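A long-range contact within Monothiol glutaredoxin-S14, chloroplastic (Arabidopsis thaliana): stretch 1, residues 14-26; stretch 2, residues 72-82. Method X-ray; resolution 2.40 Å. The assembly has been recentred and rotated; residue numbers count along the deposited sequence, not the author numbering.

Stretch 1, residues 14-26: LVNSEKVVLFMKG
Stretch 2 (72-82) PTFPQLYIGGE

Strands 76-79 and 20-24 run antiparallel (168° between directions, axes 4.8 Å apart at closest), pairing Gln76 with Phe23, Leu77 with Leu22, Tyr78 with Val21 and Ile79 with Val20. Phe74 (chi1 m, chi2 88°) points toward stretch 1, its CD2 3.8 Å from Phe23 CB. A cis peptide precedes Pro75, whose CB lies 3.7 Å from Leu22 CD2 and whose CA approaches Phe23 O at 3.2 Å. Gln76 (phi/psi -129/121) forms a hydrogen-bonded pair: Gln76 N donates to Phe23 O (3.0 Å), Phe23 N to Gln76 O (2.9 Å); its side chain (m, t) turns back, NE2 donating to Thr73 O at 2.9 Å. Leu77 (t, p) lies on the sheet face of Val20, Leu22 and Ile79, opposite Gln76 and Tyr78; Leu77 CD1 is 3.7 Å from Val20 CG1. Tyr78 N donates to Val21 O (2.9 Å), Val21 N to Tyr78 O (3.0 Å). The Tyr78 ring (chi1 -84°, chi2 80°) carries Val15 CG1 over one face, 3.5 Å from the centroid, and meets the Phe23 ring obliquely, planes at 89°. In the type I' turn Ile79-Glu82, positive phi favours glycine at Gly80 (64/24) and Gly81 (79/9). Gly80 N donates to Lys19 O (2.8 Å). Gly81 CA packs 3.2 Å from Asn16 OD1, where a CB would clash; water 1 accepts from Gly81 N (2.6 Å), 2.8 Å from Val15 O.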

# COMPACT_ATOMS: atom_id res chain seq x y z
N LEU A 14 4.40 -1.84 10.74
CA LEU A 14 3.80 -0.77 9.96
C LEU A 14 2.64 -1.27 9.07
O LEU A 14 1.56 -0.66 9.07
CB LEU A 14 4.86 -0.12 9.06
CG LEU A 14 4.77 1.39 8.86
CD1 LEU A 14 5.52 1.73 7.60
CD2 LEU A 14 3.34 1.85 8.75
N VAL A 15 2.86 -2.34 8.32
CA VAL A 15 1.80 -2.83 7.43
C VAL A 15 0.62 -3.47 8.17
O VAL A 15 -0.45 -3.65 7.59
CB VAL A 15 2.34 -3.82 6.36
CG1 VAL A 15 3.41 -3.13 5.52
CG2 VAL A 15 2.87 -5.09 7.00
N ASN A 16 0.80 -3.78 9.45
CA ASN A 16 -0.28 -4.36 10.24
C ASN A 16 -0.91 -3.35 11.20
O ASN A 16 -1.81 -3.71 11.95
CB ASN A 16 0.23 -5.57 11.04
CG ASN A 16 0.47 -6.79 10.17
OD1 ASN A 16 -0.48 -7.47 9.77
ND2 ASN A 16 1.73 -7.06 9.85
N SER A 17 -0.45 -2.11 11.16
CA SER A 17 -0.98 -1.08 12.06
C SER A 17 -2.40 -0.64 11.69
O SER A 17 -3.14 -0.11 12.52
CB SER A 17 -0.05 0.14 12.10
OG SER A 17 0.13 0.73 10.83
N GLU A 18 -2.78 -0.87 10.44
CA GLU A 18 -4.12 -0.53 9.98
C GLU A 18 -4.55 -1.63 9.02
O GLU A 18 -3.71 -2.38 8.51
CB GLU A 18 -4.14 0.82 9.26
CG GLU A 18 -3.74 2.02 10.12
CD GLU A 18 -4.58 2.18 11.38
OE1 GLU A 18 -5.77 1.79 11.38
OE2 GLU A 18 -4.05 2.73 12.37
N LYS A 19 -5.86 -1.73 8.78
CA LYS A 19 -6.42 -2.74 7.88
C LYS A 19 -5.92 -2.52 6.47
O LYS A 19 -5.58 -3.48 5.77
CB LYS A 19 -7.95 -2.69 7.88
CG LYS A 19 -8.61 -2.99 9.22
CD LYS A 19 -8.37 -4.42 9.64
CE LYS A 19 -9.04 -4.72 10.97
NZ LYS A 19 -8.89 -6.15 11.31
N VAL A 20 -5.88 -1.26 6.04
CA VAL A 20 -5.43 -0.91 4.70
C VAL A 20 -4.36 0.18 4.78
O VAL A 20 -4.62 1.29 5.25
CB VAL A 20 -6.61 -0.41 3.84
CG1 VAL A 20 -6.12 -0.11 2.41
CG2 VAL A 20 -7.73 -1.46 3.81
N VAL A 21 -3.16 -0.14 4.30
CA VAL A 21 -2.03 0.80 4.30
C VAL A 21 -1.50 0.98 2.88
O VAL A 21 -1.12 0.02 2.20
CB VAL A 21 -0.89 0.28 5.21
CG1 VAL A 21 0.33 1.19 5.11
CG2 VAL A 21 -1.37 0.18 6.65
N LEU A 22 -1.45 2.23 2.43
CA LEU A 22 -0.98 2.55 1.09
C LEU A 22 0.36 3.29 1.10
O LEU A 22 0.48 4.34 1.71
CB LEU A 22 -2.01 3.44 0.41
CG LEU A 22 -2.09 3.59 -1.10
CD1 LEU A 22 -2.30 5.06 -1.39
CD2 LEU A 22 -0.87 3.05 -1.79
N PHE A 23 1.36 2.73 0.43
CA PHE A 23 2.64 3.41 0.34
C PHE A 23 2.62 4.10 -1.02
O PHE A 23 2.55 3.45 -2.04
CB PHE A 23 3.78 2.41 0.45
CG PHE A 23 3.88 1.79 1.82
CD1 PHE A 23 3.41 0.50 2.05
CD2 PHE A 23 4.39 2.53 2.88
CE1 PHE A 23 3.44 -0.05 3.33
CE2 PHE A 23 4.43 1.99 4.17
CZ PHE A 23 3.96 0.69 4.40
N MET A 24 2.66 5.43 -1.01
CA MET A 24 2.56 6.21 -2.24
C MET A 24 3.58 7.33 -2.40
O MET A 24 4.42 7.58 -1.52
CB MET A 24 1.17 6.84 -2.31
CG MET A 24 0.90 7.81 -1.18
SD MET A 24 -0.79 8.47 -1.12
CE MET A 24 -0.84 9.39 -2.68
N LYS A 25 3.51 7.99 -3.55
CA LYS A 25 4.36 9.12 -3.85
C LYS A 25 3.47 10.31 -3.55
O LYS A 25 2.52 10.60 -4.29
CB LYS A 25 4.78 9.09 -5.32
CG LYS A 25 5.71 7.92 -5.62
CD LYS A 25 6.23 7.96 -7.03
CE LYS A 25 7.25 6.86 -7.25
NZ LYS A 25 7.73 6.81 -8.66
N GLY A 26 3.74 10.97 -2.43
CA GLY A 26 2.93 12.10 -2.06
C GLY A 26 1.97 11.74 -0.94
O GLY A 26 2.22 10.82 -0.16
N PRO A 72 9.35 -3.35 -7.28
CA PRO A 72 10.18 -2.16 -7.52
C PRO A 72 9.61 -0.75 -7.45
O PRO A 72 10.38 0.21 -7.42
CB PRO A 72 10.81 -2.45 -8.88
CG PRO A 72 9.71 -3.15 -9.58
CD PRO A 72 9.21 -4.13 -8.52
N THR A 73 8.29 -0.59 -7.45
CA THR A 73 7.74 0.76 -7.37
C THR A 73 6.61 0.96 -6.40
O THR A 73 6.30 0.11 -5.57
CB THR A 73 7.18 1.29 -8.70
OG1 THR A 73 7.37 0.32 -9.73
CG2 THR A 73 7.84 2.63 -9.04
N PHE A 74 6.00 2.13 -6.54
CA PHE A 74 4.88 2.55 -5.73
C PHE A 74 3.91 3.22 -6.68
O PHE A 74 4.31 3.81 -7.68
CB PHE A 74 5.36 3.52 -4.65
CG PHE A 74 6.38 2.92 -3.74
CD1 PHE A 74 7.73 2.98 -4.05
CD2 PHE A 74 5.98 2.22 -2.60
CE1 PHE A 74 8.67 2.34 -3.25
CE2 PHE A 74 6.91 1.58 -1.79
CZ PHE A 74 8.26 1.64 -2.12
N PRO A 75 2.63 3.22 -6.33
CA PRO A 75 2.04 2.64 -5.11
C PRO A 75 2.16 1.15 -4.83
O PRO A 75 2.21 0.31 -5.72
CB PRO A 75 0.58 3.06 -5.22
CG PRO A 75 0.34 2.97 -6.69
CD PRO A 75 1.57 3.67 -7.25
N GLN A 76 2.18 0.86 -3.54
CA GLN A 76 2.22 -0.49 -3.01
C GLN A 76 1.08 -0.51 -1.99
O GLN A 76 1.07 0.27 -1.05
CB GLN A 76 3.57 -0.76 -2.32
CG GLN A 76 4.66 -1.24 -3.26
CD GLN A 76 5.96 -1.56 -2.55
OE1 GLN A 76 5.97 -1.96 -1.38
NE2 GLN A 76 7.07 -1.42 -3.27
N LEU A 77 0.13 -1.41 -2.19
CA LEU A 77 -1.02 -1.52 -1.30
C LEU A 77 -0.99 -2.74 -0.41
O LEU A 77 -0.75 -3.85 -0.87
CB LEU A 77 -2.32 -1.54 -2.13
CG LEU A 77 -3.67 -1.62 -1.39
CD1 LEU A 77 -3.89 -0.36 -0.55
CD2 LEU A 77 -4.79 -1.76 -2.42
N TYR A 78 -1.21 -2.52 0.87
CA TYR A 78 -1.26 -3.61 1.84
C TYR A 78 -2.67 -3.69 2.43
O TYR A 78 -3.32 -2.67 2.70
CB TYR A 78 -0.24 -3.38 2.96
CG TYR A 78 1.16 -3.84 2.63
CD1 TYR A 78 2.02 -3.07 1.84
CD2 TYR A 78 1.63 -5.08 3.09
CE1 TYR A 78 3.32 -3.52 1.52
CE2 TYR A 78 2.90 -5.54 2.78
CZ TYR A 78 3.74 -4.75 1.99
OH TYR A 78 4.99 -5.24 1.68
N ILE A 79 -3.16 -4.92 2.61
CA ILE A 79 -4.48 -5.16 3.18
C ILE A 79 -4.36 -6.33 4.13
O ILE A 79 -3.87 -7.39 3.75
CB ILE A 79 -5.51 -5.51 2.09
CG1 ILE A 79 -5.62 -4.38 1.07
CG2 ILE A 79 -6.87 -5.75 2.72
CD1 ILE A 79 -6.29 -4.76 -0.25
N GLY A 80 -4.80 -6.12 5.38
CA GLY A 80 -4.72 -7.18 6.37
C GLY A 80 -3.27 -7.54 6.67
O GLY A 80 -2.98 -8.65 7.11
N GLY A 81 -2.36 -6.60 6.42
CA GLY A 81 -0.96 -6.83 6.70
C GLY A 81 -0.23 -7.66 5.65
O GLY A 81 0.92 -8.06 5.87
N GLU A 82 -0.88 -7.93 4.52
CA GLU A 82 -0.26 -8.70 3.44
C GLU A 82 -0.18 -7.81 2.22
O GLU A 82 -1.11 -7.06 1.93
CB GLU A 82 -1.08 -9.94 3.11
CG GLU A 82 -1.23 -10.92 4.27
CD GLU A 82 0.10 -11.57 4.66
OE1 GLU A 82 0.17 -12.17 5.77
OE2 GLU A 82 1.07 -11.49 3.87
O HOH W 1 -2.61 -4.07 5.90
O HOH W 2 2.59 -9.70 8.24